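Local coordinates for PrgZ (PDB 4FAJ), which serves as a membrane-anchored extracellular receptor that binds a peptide pheromone and, like its solute-binding relatives, probably hands peptide on to a transporter, at residues 148-153 / 160-165; 88-93 / 253-258; 236-241 / 556-561; 169-174 / 178-183. All blocks are in the same frame, centred on the assembly; numbering follows the deposited sequence.

Contact 1 of 4, residues 148-153 / 160-165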
loop_
_atom_site.group_PDB
_atom_site.type_symbol
_atom_site.label_atom_id
_atom_site.label_comp_id
_atom_site.label_asym_id
_atom_site.label_seq_id
_atom_site.Cartn_x
_atom_site.Cartn_y
_atom_site.Cartn_z
ATOM N N ARG A 148 3.033 20.706 2.563
ATOM C CA ARG A 148 2.161 20.491 1.423
ATOM C C ARG A 148 1.268 19.248 1.598
ATOM O O ARG A 148 0.115 19.252 1.175
ATOM C CB ARG A 148 3.051 20.380 0.184
ATOM C CG ARG A 148 2.373 20.205 -1.123
ATOM C CD ARG A 148 3.435 20.212 -2.194
ATOM N NE ARG A 148 2.881 19.821 -3.468
ATOM C CZ ARG A 148 3.021 18.630 -4.038
ATOM N NH1 ARG A 148 3.743 17.663 -3.473
ATOM N NH2 ARG A 148 2.455 18.427 -5.214
ATOM N N VAL A 149 1.794 18.196 2.228
ATOM C CA VAL A 149 1.000 16.990 2.481
ATOM C C VAL A 149 -0.135 17.253 3.481
ATOM O O VAL A 149 -1.259 16.805 3.269
ATOM C CB VAL A 149 1.869 15.807 2.997
ATOM C CG1 VAL A 149 0.994 14.602 3.331
ATOM C CG2 VAL A 149 2.913 15.427 1.962
ATOM N N VAL A 150 0.152 17.980 4.555
ATOM C CA VAL A 150 -0.869 18.240 5.590
ATOM C C VAL A 150 -1.840 19.389 5.250
ATOM O O VAL A 150 -2.919 19.480 5.829
ATOM C CB VAL A 150 -0.245 18.520 6.963
ATOM C CG1 VAL A 150 0.471 17.279 7.476
ATOM C CG2 VAL A 150 0.688 19.721 6.897
ATOM N N ASP A 151 -1.436 20.271 4.338
ATOM C CA ASP A 151 -2.303 21.358 3.839
ATOM C C ASP A 151 -3.621 20.774 3.300
ATOM O O ASP A 151 -3.611 20.036 2.313
ATOM C CB ASP A 151 -1.572 22.129 2.733
ATOM C CG ASP A 151 -2.336 23.355 2.246
ATOM O OD1 ASP A 151 -3.535 23.516 2.563
ATOM O OD2 ASP A 151 -1.724 24.161 1.520
ATOM N N PRO A 152 -4.761 21.094 3.953
ATOM C CA PRO A 152 -6.042 20.522 3.531
ATOM C C PRO A 152 -6.364 20.800 2.067
ATOM O O PRO A 152 -7.059 20.006 1.441
ATOM C CB PRO A 152 -7.063 21.215 4.450
ATOM C CG PRO A 152 -6.287 21.635 5.624
ATOM C CD PRO A 152 -4.926 21.982 5.116
ATOM N N LYS A 153 -5.845 21.910 1.536
ATOM C CA LYS A 153 -5.986 22.255 0.115
ATOM C C LYS A 153 -5.409 21.206 -0.824
ATOM O O LYS A 153 -5.872 21.066 -1.948
ATOM C CB LYS A 153 -5.334 23.611 -0.187
ATOM C CG LYS A 153 -6.153 24.813 0.267
ATOM C CD LYS A 153 -5.368 26.123 0.138
ATOM C CE LYS A 153 -6.283 27.352 0.216
ATOM N NZ LYS A 153 -7.256 27.271 1.354
ATOM N N GLU A 160 -2.710 11.105 7.121
ATOM C CA GLU A 160 -2.680 10.364 8.390
ATOM C C GLU A 160 -1.256 9.921 8.793
ATOM O O GLU A 160 -0.957 9.799 9.976
ATOM C CB GLU A 160 -3.600 9.136 8.309
ATOM C CG GLU A 160 -3.819 8.399 9.616
ATOM C CD GLU A 160 -4.729 9.157 10.572
ATOM O OE1 GLU A 160 -4.409 9.208 11.782
ATOM O OE2 GLU A 160 -5.763 9.700 10.107
ATOM N N LEU A 161 -0.389 9.696 7.811
ATOM C CA LEU A 161 1.006 9.327 8.067
ATOM C C LEU A 161 1.810 10.398 8.806
ATOM O O LEU A 161 2.890 10.109 9.343
ATOM C CB LEU A 161 1.721 9.014 6.750
ATOM C CG LEU A 161 1.227 7.794 5.978
ATOM C CD1 LEU A 161 1.884 7.725 4.594
ATOM C CD2 LEU A 161 1.486 6.525 6.760
ATOM N N PHE A 162 1.295 11.630 8.806
ATOM C CA PHE A 162 1.940 12.765 9.460
ATOM C C PHE A 162 1.382 13.074 10.853
ATOM O O PHE A 162 1.843 14.016 11.503
ATOM C CB PHE A 162 1.847 14.002 8.549
ATOM C CG PHE A 162 2.754 13.925 7.354
ATOM C CD1 PHE A 162 2.429 13.123 6.275
ATOM C CD2 PHE A 162 3.960 14.603 7.333
ATOM C CE1 PHE A 162 3.271 13.022 5.183
ATOM C CE2 PHE A 162 4.815 14.504 6.237
ATOM C CZ PHE A 162 4.469 13.716 5.167
ATOM N N SER A 163 0.431 12.258 11.321
ATOM C CA SER A 163 -0.311 12.536 12.560
ATOM C C SER A 163 0.547 12.569 13.806
ATOM O O SER A 163 0.210 13.264 14.762
ATOM C CB SER A 163 -1.438 11.515 12.758
ATOM O OG SER A 163 -2.320 11.565 11.659
ATOM N N ALA A 164 1.660 11.841 13.795
ATOM C CA ALA A 164 2.608 11.844 14.921
ATOM C C ALA A 164 3.274 13.197 15.193
ATOM O O ALA A 164 3.686 13.475 16.320
ATOM C CB ALA A 164 3.676 10.770 14.699
ATOM N N ILE A 165 3.374 14.040 14.167
ATOM C CA ILE A 165 4.097 15.305 14.271
ATOM C C ILE A 165 3.229 16.355 14.952
ATOM O O ILE A 165 2.044 16.474 14.649
ATOM C CB ILE A 165 4.536 15.813 12.875
ATOM C CG1 ILE A 165 5.497 14.813 12.230
ATOM C CG2 ILE A 165 5.193 17.199 12.961
ATOM C CD1 ILE A 165 5.859 15.141 10.778
#

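Contact 2 of 4, residues 88-93 / 253-258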
loop_
_atom_site.group_PDB
_atom_site.type_symbol
_atom_site.label_atom_id
_atom_site.label_comp_id
_atom_site.label_asym_id
_atom_site.label_seq_id
_atom_site.Cartn_x
_atom_site.Cartn_y
_atom_site.Cartn_z
ATOM N N ALA A 88 9.914 4.892 -5.415
ATOM C CA ALA A 88 11.020 4.371 -4.598
ATOM C C ALA A 88 12.313 4.202 -5.414
ATOM O O ALA A 88 13.406 4.175 -4.853
ATOM C CB ALA A 88 10.625 3.051 -3.918
ATOM N N ASN A 89 12.177 4.145 -6.736
ATOM C CA ASN A 89 13.308 3.929 -7.647
ATOM C C ASN A 89 13.756 5.158 -8.473
ATOM O O ASN A 89 14.940 5.249 -8.846
ATOM C CB ASN A 89 12.998 2.738 -8.542
ATOM C CG ASN A 89 13.087 1.430 -7.798
ATOM O OD1 ASN A 89 14.183 0.930 -7.543
ATOM N ND2 ASN A 89 11.939 0.859 -7.444
ATOM N N VAL A 90 12.846 6.100 -8.741
ATOM C CA VAL A 90 13.233 7.363 -9.378
ATOM C C VAL A 90 13.404 8.512 -8.382
ATOM O O VAL A 90 13.983 9.541 -8.722
ATOM C CB VAL A 90 12.312 7.758 -10.588
ATOM C CG1 VAL A 90 12.348 6.663 -11.663
ATOM C CG2 VAL A 90 10.875 8.066 -10.135
ATOM N N MET A 91 12.949 8.320 -7.141
ATOM C CA MET A 91 13.154 9.285 -6.074
ATOM C C MET A 91 13.815 8.606 -4.866
ATOM O O MET A 91 14.096 7.400 -4.888
ATOM C CB MET A 91 11.829 9.947 -5.667
ATOM C CG MET A 91 11.210 10.789 -6.760
ATOM S SD MET A 91 9.908 11.866 -6.171
ATOM C CE MET A 91 10.834 13.203 -5.398
ATOM N N GLU A 92 14.099 9.400 -3.841
ATOM C CA GLU A 92 14.729 8.919 -2.609
ATOM C C GLU A 92 14.347 9.836 -1.455
ATOM O O GLU A 92 14.130 11.031 -1.650
ATOM C CB GLU A 92 16.251 8.905 -2.768
ATOM C CG GLU A 92 16.991 8.320 -1.575
ATOM C CD GLU A 92 18.476 8.247 -1.795
ATOM O OE1 GLU A 92 19.130 9.317 -1.909
ATOM O OE2 GLU A 92 18.989 7.113 -1.839
ATOM N N GLY A 93 14.240 9.261 -0.263
ATOM C CA GLY A 93 13.921 10.005 0.949
ATOM C C GLY A 93 15.077 10.015 1.935
ATOM O O GLY A 93 16.215 9.650 1.601
ATOM N N TRP A 253 6.630 1.763 -19.408
ATOM C CA TRP A 253 7.503 2.886 -19.089
ATOM C C TRP A 253 8.947 2.433 -18.922
ATOM O O TRP A 253 9.232 1.231 -18.764
ATOM C CB TRP A 253 6.997 3.676 -17.870
ATOM C CG TRP A 253 6.808 2.880 -16.636
ATOM C CD1 TRP A 253 7.704 2.717 -15.622
ATOM C CD2 TRP A 253 5.641 2.151 -16.261
ATOM N NE1 TRP A 253 7.172 1.921 -14.641
ATOM C CE2 TRP A 253 5.908 1.551 -15.013
ATOM C CE3 TRP A 253 4.397 1.934 -16.864
ATOM C CZ2 TRP A 253 4.971 0.763 -14.350
ATOM C CZ3 TRP A 253 3.473 1.137 -16.211
ATOM C CH2 TRP A 253 3.760 0.570 -14.965
ATOM N N THR A 254 9.859 3.396 -18.978
ATOM C CA THR A 254 11.295 3.133 -18.861
ATOM C C THR A 254 11.949 4.112 -17.883
ATOM O O THR A 254 11.634 5.310 -17.881
ATOM C CB THR A 254 12.014 3.266 -20.241
ATOM O OG1 THR A 254 11.490 2.299 -21.171
ATOM C CG2 THR A 254 13.527 3.068 -20.084
ATOM N N ILE A 255 12.845 3.591 -17.041
ATOM C CA ILE A 255 13.679 4.427 -16.179
ATOM C C ILE A 255 15.133 4.175 -16.550
ATOM O O ILE A 255 15.486 3.084 -16.993
ATOM C CB ILE A 255 13.425 4.170 -14.655
ATOM C CG1 ILE A 255 13.946 2.784 -14.233
ATOM C CG2 ILE A 255 11.930 4.322 -14.344
ATOM C CD1 ILE A 255 13.607 2.362 -12.766
ATOM N N SER A 256 15.971 5.194 -16.368
ATOM C CA SER A 256 17.365 5.134 -16.796
ATOM C C SER A 256 18.268 5.670 -15.689
ATOM O O SER A 256 17.862 6.545 -14.924
ATOM C CB SER A 256 17.553 5.966 -18.066
ATOM O OG SER A 256 16.739 5.476 -19.115
ATOM N N LYS A 257 19.497 5.175 -15.620
ATOM C CA LYS A 257 20.406 5.585 -14.559
ATOM C C LYS A 257 20.541 7.108 -14.468
ATOM O O LYS A 257 20.781 7.775 -15.467
ATOM C CB LYS A 257 21.793 4.957 -14.736
ATOM C CG LYS A 257 22.761 5.359 -13.621
ATOM C CD LYS A 257 24.090 4.616 -13.715
ATOM C CE LYS A 257 25.158 5.318 -12.890
ATOM N NZ LYS A 257 26.291 4.419 -12.521
ATOM N N ASN A 258 20.380 7.628 -13.252
ATOM C CA ASN A 258 20.538 9.046 -12.940
ATOM C C ASN A 258 21.989 9.336 -12.550
ATOM O O ASN A 258 22.406 9.050 -11.429
ATOM C CB ASN A 258 19.610 9.422 -11.775
ATOM C CG ASN A 258 19.779 10.861 -11.314
ATOM O OD1 ASN A 258 20.479 11.666 -11.939
ATOM N ND2 ASN A 258 19.108 11.197 -10.227
#

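Contact 3 of 4, residues 236-241 / 556-561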
loop_
_atom_site.group_PDB
_atom_site.type_symbol
_atom_site.label_atom_id
_atom_site.label_comp_id
_atom_site.label_asym_id
_atom_site.label_seq_id
_atom_site.Cartn_x
_atom_site.Cartn_y
_atom_site.Cartn_z
ATOM N N ASN A 236 15.088 12.626 -7.778
ATOM C CA ASN A 236 16.394 12.615 -7.108
ATOM C C ASN A 236 16.953 11.238 -6.783
ATOM O O ASN A 236 17.830 11.120 -5.914
ATOM C CB ASN A 236 16.281 13.396 -5.795
ATOM C CG ASN A 236 15.324 12.737 -4.811
ATOM O OD1 ASN A 236 14.406 12.017 -5.210
ATOM N ND2 ASN A 236 15.536 12.979 -3.518
ATOM N N GLY A 237 16.466 10.202 -7.464
ATOM C CA GLY A 237 16.782 8.826 -7.110
ATOM C C GLY A 237 17.819 8.147 -7.979
ATOM O O GLY A 237 18.495 8.782 -8.775
ATOM N N ALA A 238 17.931 6.840 -7.800
ATOM C CA ALA A 238 18.904 6.020 -8.516
ATOM C C ALA A 238 18.701 6.071 -10.027
ATOM O O ALA A 238 19.664 5.984 -10.797
ATOM C CB ALA A 238 18.822 4.581 -8.021
ATOM N N PHE A 239 17.444 6.207 -10.438
ATOM C CA PHE A 239 17.077 6.279 -11.841
ATOM C C PHE A 239 16.252 7.520 -12.122
ATOM O O PHE A 239 15.671 8.093 -11.213
ATOM C CB PHE A 239 16.294 5.022 -12.220
ATOM C CG PHE A 239 17.027 3.762 -11.918
ATOM C CD1 PHE A 239 17.912 3.222 -12.842
ATOM C CD2 PHE A 239 16.848 3.115 -10.698
ATOM C CE1 PHE A 239 18.613 2.054 -12.556
ATOM C CE2 PHE A 239 17.536 1.958 -10.414
ATOM C CZ PHE A 239 18.429 1.424 -11.348
ATOM N N ASN A 240 16.252 7.953 -13.382
ATOM C CA ASN A 240 15.374 9.012 -13.865
ATOM C C ASN A 240 14.220 8.374 -14.624
ATOM O O ASN A 240 14.383 7.321 -15.218
ATOM C CB ASN A 240 16.103 9.935 -14.846
ATOM C CG ASN A 240 17.135 10.821 -14.186
ATOM O OD1 ASN A 240 17.017 11.177 -13.020
ATOM N ND2 ASN A 240 18.147 11.220 -14.964
ATOM N N LEU A 241 13.058 9.001 -14.623
ATOM C CA LEU A 241 11.943 8.506 -15.447
ATOM C C LEU A 241 12.124 9.105 -16.832
ATOM O O LEU A 241 11.992 10.319 -16.997
ATOM C CB LEU A 241 10.596 8.901 -14.854
ATOM C CG LEU A 241 9.353 8.463 -15.648
ATOM C CD1 LEU A 241 9.223 6.947 -15.686
ATOM C CD2 LEU A 241 8.089 9.091 -15.062
ATOM N N ASP A 556 13.300 -2.625 -4.801
ATOM C CA ASP A 556 14.379 -1.653 -4.904
ATOM C C ASP A 556 15.413 -2.192 -5.894
ATOM O O ASP A 556 16.091 -3.194 -5.634
ATOM C CB ASP A 556 15.023 -1.403 -3.537
ATOM C CG ASP A 556 16.058 -0.282 -3.568
ATOM O OD1 ASP A 556 16.334 0.258 -4.660
ATOM O OD2 ASP A 556 16.578 0.075 -2.487
ATOM N N TYR A 557 15.504 -1.525 -7.035
ATOM C CA TYR A 557 16.385 -1.944 -8.120
ATOM C C TYR A 557 17.748 -1.234 -8.109
ATOM O O TYR A 557 18.550 -1.418 -9.026
ATOM C CB TYR A 557 15.695 -1.663 -9.448
ATOM C CG TYR A 557 14.322 -2.288 -9.572
ATOM C CD1 TYR A 557 14.160 -3.658 -9.539
ATOM C CD2 TYR A 557 13.184 -1.498 -9.743
ATOM C CE1 TYR A 557 12.896 -4.241 -9.668
ATOM C CE2 TYR A 557 11.935 -2.062 -9.868
ATOM C CZ TYR A 557 11.795 -3.440 -9.844
ATOM O OH TYR A 557 10.544 -4.004 -9.969
ATOM N N LYS A 558 18.009 -0.432 -7.078
ATOM C CA LYS A 558 19.203 0.407 -7.026
ATOM C C LYS A 558 20.488 -0.357 -7.379
ATOM O O LYS A 558 21.286 0.111 -8.182
ATOM C CB LYS A 558 19.355 1.046 -5.638
ATOM C CG LYS A 558 20.679 1.807 -5.436
ATOM C CD LYS A 558 20.693 2.560 -4.096
ATOM C CE LYS A 558 22.079 3.060 -3.770
ATOM N NZ LYS A 558 22.137 3.671 -2.418
ATOM N N LYS A 559 20.682 -1.516 -6.761
ATOM C CA LYS A 559 21.922 -2.271 -6.909
ATOM C C LYS A 559 21.757 -3.468 -7.852
ATOM O O LYS A 559 22.639 -4.327 -7.939
ATOM C CB LYS A 559 22.437 -2.718 -5.537
ATOM C CG LYS A 559 22.903 -1.574 -4.644
ATOM C CD LYS A 559 23.547 -2.111 -3.353
ATOM C CE LYS A 559 23.649 -1.050 -2.245
ATOM N NZ LYS A 559 25.019 -0.465 -2.108
ATOM N N MET A 560 20.645 -3.498 -8.586
ATOM C CA MET A 560 20.371 -4.548 -9.569
ATOM C C MET A 560 21.496 -4.643 -10.599
ATOM O O MET A 560 22.051 -3.621 -11.002
ATOM C CB MET A 560 19.048 -4.247 -10.283
ATOM C CG MET A 560 18.628 -5.221 -11.372
ATOM S SD MET A 560 17.025 -4.738 -12.062
ATOM C CE MET A 560 16.788 -6.040 -13.264
ATOM N N ARG A 561 21.822 -5.864 -11.019
ATOM C CA ARG A 561 22.758 -6.079 -12.131
ATOM C C ARG A 561 22.438 -7.360 -12.906
ATOM O O ARG A 561 21.746 -8.240 -12.401
ATOM C CB ARG A 561 24.204 -6.111 -11.632
ATOM C CG ARG A 561 24.563 -7.340 -10.822
ATOM C CD ARG A 561 25.999 -7.272 -10.318
ATOM N NE ARG A 561 26.465 -8.591 -9.887
ATOM C CZ ARG A 561 26.297 -9.104 -8.669
ATOM N NH1 ARG A 561 25.685 -8.422 -7.718
ATOM N NH2 ARG A 561 26.759 -10.321 -8.395
#

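Contact 4 of 4, residues 169-174 / 178-183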
loop_
_atom_site.group_PDB
_atom_site.type_symbol
_atom_site.label_atom_id
_atom_site.label_comp_id
_atom_site.label_asym_id
_atom_site.label_seq_id
_atom_site.Cartn_x
_atom_site.Cartn_y
_atom_site.Cartn_z
ATOM N N LYS A 169 -2.428 17.337 13.781
ATOM C CA LYS A 169 -3.839 17.163 14.157
ATOM C C LYS A 169 -4.588 18.497 14.105
ATOM O O LYS A 169 -5.697 18.563 13.590
ATOM C CB LYS A 169 -3.967 16.544 15.564
ATOM C CG LYS A 169 -5.419 16.439 16.093
ATOM C CD LYS A 169 -5.526 15.763 17.476
ATOM C CE LYS A 169 -6.998 15.645 17.909
ATOM N NZ LYS A 169 -7.229 14.770 19.110
ATOM N N GLU A 170 -3.981 19.548 14.649
ATOM C CA GLU A 170 -4.615 20.870 14.703
ATOM C C GLU A 170 -4.726 21.512 13.313
ATOM O O GLU A 170 -5.550 22.406 13.098
ATOM C CB GLU A 170 -3.846 21.794 15.648
ATOM C CG GLU A 170 -4.050 21.484 17.142
ATOM C CD GLU A 170 -3.299 20.246 17.639
ATOM O OE1 GLU A 170 -2.679 19.524 16.823
ATOM O OE2 GLU A 170 -3.346 19.994 18.862
ATOM N N ILE A 171 -3.879 21.063 12.388
ATOM C CA ILE A 171 -3.916 21.503 10.994
ATOM C C ILE A 171 -5.041 20.776 10.258
ATOM O O ILE A 171 -5.694 21.355 9.383
ATOM C CB ILE A 171 -2.556 21.250 10.295
ATOM C CG1 ILE A 171 -1.507 22.225 10.827
ATOM C CG2 ILE A 171 -2.657 21.422 8.802
ATOM C CD1 ILE A 171 -0.080 21.891 10.426
ATOM N N ALA A 172 -5.262 19.513 10.624
ATOM C CA ALA A 172 -6.325 18.694 10.045
ATOM C C ALA A 172 -7.720 19.180 10.435
ATOM O O ALA A 172 -8.639 19.143 9.620
ATOM C CB ALA A 172 -6.145 17.239 10.457
ATOM N N SER A 173 -7.873 19.620 11.682
ATOM C CA SER A 173 -9.136 20.178 12.149
ATOM C C SER A 173 -9.408 21.553 11.531
ATOM O O SER A 173 -10.555 21.992 11.475
ATOM C CB SER A 173 -9.156 20.280 13.685
ATOM O OG SER A 173 -8.515 21.461 14.151
ATOM N N GLY A 174 -8.356 22.229 11.067
ATOM C CA GLY A 174 -8.476 23.585 10.553
ATOM C C GLY A 174 -8.354 24.606 11.667
ATOM O O GLY A 174 -8.692 25.776 11.485
ATOM N N LYS A 178 -0.870 25.564 8.085
ATOM C CA LYS A 178 0.144 24.548 7.782
ATOM C C LYS A 178 1.565 24.933 8.231
ATOM O O LYS A 178 2.399 24.056 8.468
ATOM C CB LYS A 178 0.141 24.209 6.284
ATOM C CG LYS A 178 0.915 25.196 5.414
ATOM C CD LYS A 178 0.696 24.977 3.927
ATOM C CE LYS A 178 1.650 25.854 3.112
ATOM N NZ LYS A 178 1.023 26.375 1.871
ATOM N N ASP A 179 1.844 26.232 8.352
ATOM C CA ASP A 179 3.169 26.686 8.809
ATOM C C ASP A 179 3.456 26.335 10.276
ATOM O O ASP A 179 4.593 26.444 10.725
ATOM C CB ASP A 179 3.341 28.194 8.592
ATOM C CG ASP A 179 2.362 29.021 9.405
ATOM O OD1 ASP A 179 1.146 28.758 9.333
ATOM O OD2 ASP A 179 2.802 29.943 10.114
ATOM N N THR A 180 2.425 25.924 11.015
ATOM C CA THR A 180 2.582 25.505 12.405
ATOM C C THR A 180 3.104 24.064 12.543
ATOM O O THR A 180 3.430 23.643 13.645
ATOM C CB THR A 180 1.253 25.658 13.211
ATOM O OG1 THR A 180 0.269 24.752 12.704
ATOM C CG2 THR A 180 0.714 27.096 13.122
ATOM N N LEU A 181 3.173 23.307 11.448
ATOM C CA LEU A 181 3.708 21.929 11.510
ATOM C C LEU A 181 5.091 21.969 12.174
ATOM O O LEU A 181 5.941 22.769 11.786
ATOM C CB LEU A 181 3.784 21.303 10.117
ATOM C CG LEU A 181 4.069 19.798 10.043
ATOM C CD1 LEU A 181 2.919 18.977 10.617
ATOM C CD2 LEU A 181 4.353 19.372 8.606
ATOM N N ALA A 182 5.303 21.137 13.192
ATOM C CA ALA A 182 6.514 21.220 14.012
ATOM C C ALA A 182 7.702 20.561 13.313
ATOM O O ALA A 182 8.252 19.565 13.788
ATOM C CB ALA A 182 6.280 20.605 15.397
ATOM N N VAL A 183 8.049 21.124 12.157
ATOM C CA VAL A 183 9.213 20.739 11.384
ATOM C C VAL A 183 9.907 22.026 10.959
ATOM O O VAL A 183 9.250 22.945 10.464
ATOM C CB VAL A 183 8.811 19.940 10.134
ATOM C CG1 VAL A 183 10.053 19.584 9.316
ATOM C CG2 VAL A 183 8.026 18.684 10.529
#

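Contact 1 of 4, residues 148-153 / 160-165
The Phe162 ring takes Val149 over one face, while Val150 approaches it obliquely; beyond the two segments it stacks with Tyr211 and meets Trp146 edge-to-face. The motif is a helix end with its following loop folded back upon it: helix 139-150 stops at Val150, and the chain returns through a 3-10 segment and a type I turn, Phe162 to Ile165. Val149 makes the CH-pi contact, its CB 4.2 Å from the centroid of the Phe162 ring and 27° off the normal. Its CG1, set anti to the backbone N (chi1 176°), lies along the ring's CD1-CE1 side, 3.3 Å from Phe162 CE1, a tight approach. Val150 reaches the root of the phenylalanine, its CG1 3.7 Å from Phe162 CB, and the side chains of both valines cross that of Phe162 at about a right angle. Branched, short side chains suit a helix end pressed closely against a broad ring, and all three residues are buried. The turn that presents the ring is held by Ile165 N bonding to Phe162 O, while just before it Glu160 O accepts twice, from Ser163 N at 3.1 Å and from Ser163 OG at 2.8 Å, both donors lying on one side of the peptide plane.

Contact 2 of 4, residues 88-93 / 253-258
Helix 81-90 ends against a beta-sheet, and its last turn lays Val90 and Asn89 upon Ile255 of strand 252-257. Val90 carries the closest approach: its CG1 stands 3.6 Å from Ile255 CG2, with Ile255 CB a little farther off at 4.0 Å. The two side chains meet at a slant, one methyl group of each doing the touching. In Val90 that methyl lies anti to the carbonyl carbon (chi1 -59°), and Ile255 holds CG2 in the same way; its longer arm, CG1, is therefore left in the tighter place between the backbone N and the carbonyl carbon (chi1 70°). From there the arm runs out to CD1, which comes to 4.3 Å from Asn89 CB. The sheet is mixed and four-stranded, in the order 61-66, 271-276, 252-257, 239-243, so Ile255 sits on an inner strand, where a beta-branched apolar residue is well suited both to the extended backbone and to the helix above it. Around the same isoleucine pack Leu86 from the helix, Phe239 and Leu241 from one flanking strand and Phe274 from the other. Asn89 offers only its aliphatic CB to this apolar patch. Its buried amide is satisfied elsewhere: ND2 bonds to Thr85 O one helical turn back, and OD1 accepts from Tyr557 N, so asparagine, with a donor and an acceptor on one flat group, can link the helix to the C-terminal part of the chain.

Contact 3 of 4, residues 236-241 / 556-561
Phe239 reaches from strand 239-243 into the type I turn of Tyr557 to Met560. Its CB points toward that turn, and CG, anti to the carbonyl carbon (chi1 -55°), swings the ring so that one edge meets the turn backbone. There CE2 lies 4.2 Å from Tyr557 CB and 4.1 Å from Lys558 CA, with Tyr557 C in the plane of the ring. At the tip, CZ is 3.7 Å from Tyr557 O, which stands at the ring edge near its plane. That carbonyl already accepts from Met560 N at 3.0 Å, closing the turn, and the slightly positive rim of an aromatic ring is a fitting neighbour for it. Next door, the small Ala238 lets the start of strand 239-243 and the turn come close, its CB touching Lys558 CG at 4.2 Å. An Asx turn steadies the start of the second segment: Asp556 OD1 takes Lys558 N at 3.0 Å, with an angle of 161° at the hydrogen. Lys558 is long enough to put apolar methylenes on Ala238 and still send NZ, along a fully extended chain, to Asp263 OD2 and Tyr261 OH. Asp263 and Asp266 bind a zinc ion, so the packing borders that metal site.

Contact 4 of 4, residues 169-174 / 178-183
The side chains of Ile171 and Thr180 run alongside one another, pointing opposite ways, with the isoleucine's long arm beside the threonine hydroxyl. Ile171 CG1 is 3.6 Å from Thr180 OG1, and CD1, extended beyond it (chi2 168°), carries on into the short 3-10 segment. The end methyl therefore touches backbone as much as side chain. Ile171 CD1 lies 3.8 Å from Lys178 CA. The same Ile171 CD1 is 3.7 Å from Leu181 N and 3.9 Å from Leu181 CB. An unbranched tip on a branched base suits this place, reaching across to the 3-10 segment with its long arm. Thr180 OG1 is held between the backbone N and the carbonyl carbon (chi1 66°); it hydrogen-bonds to Ala177 O and Gln176 NE2. Leu181 N bonds to Lys178 O at 3.2 Å, which keeps the 3-10 turn wound. The connection from helix 168-172 to strand 183-186, an outermost strand of an antiparallel sheet, runs through this turn; beside it runs helix 139-150, whose Trp146 packs against Leu181 and Val183.

Overall arrangement
From the N terminus, contact 2 opens first, at the end of helix 81-90, and waits until strand 252-257 to close. Within that excursion contacts 1 and 4 open and close in turn, each a local loop, the first after helix 139-150 and the second after helix 168-172. They touch, with centres about 7 Å apart: Val150 and Pro152 meet Ile171, and Ile165 meets Leu181. Contact 3 opens at 236-241, before contact 2 has closed, and closes near the C terminus, so the two cross; their centres lie about 5 Å apart. Together they bind an early helix, neighbouring strands and the chain's last residues around one sheet, their centres about 25 Å or more from those of the other pair.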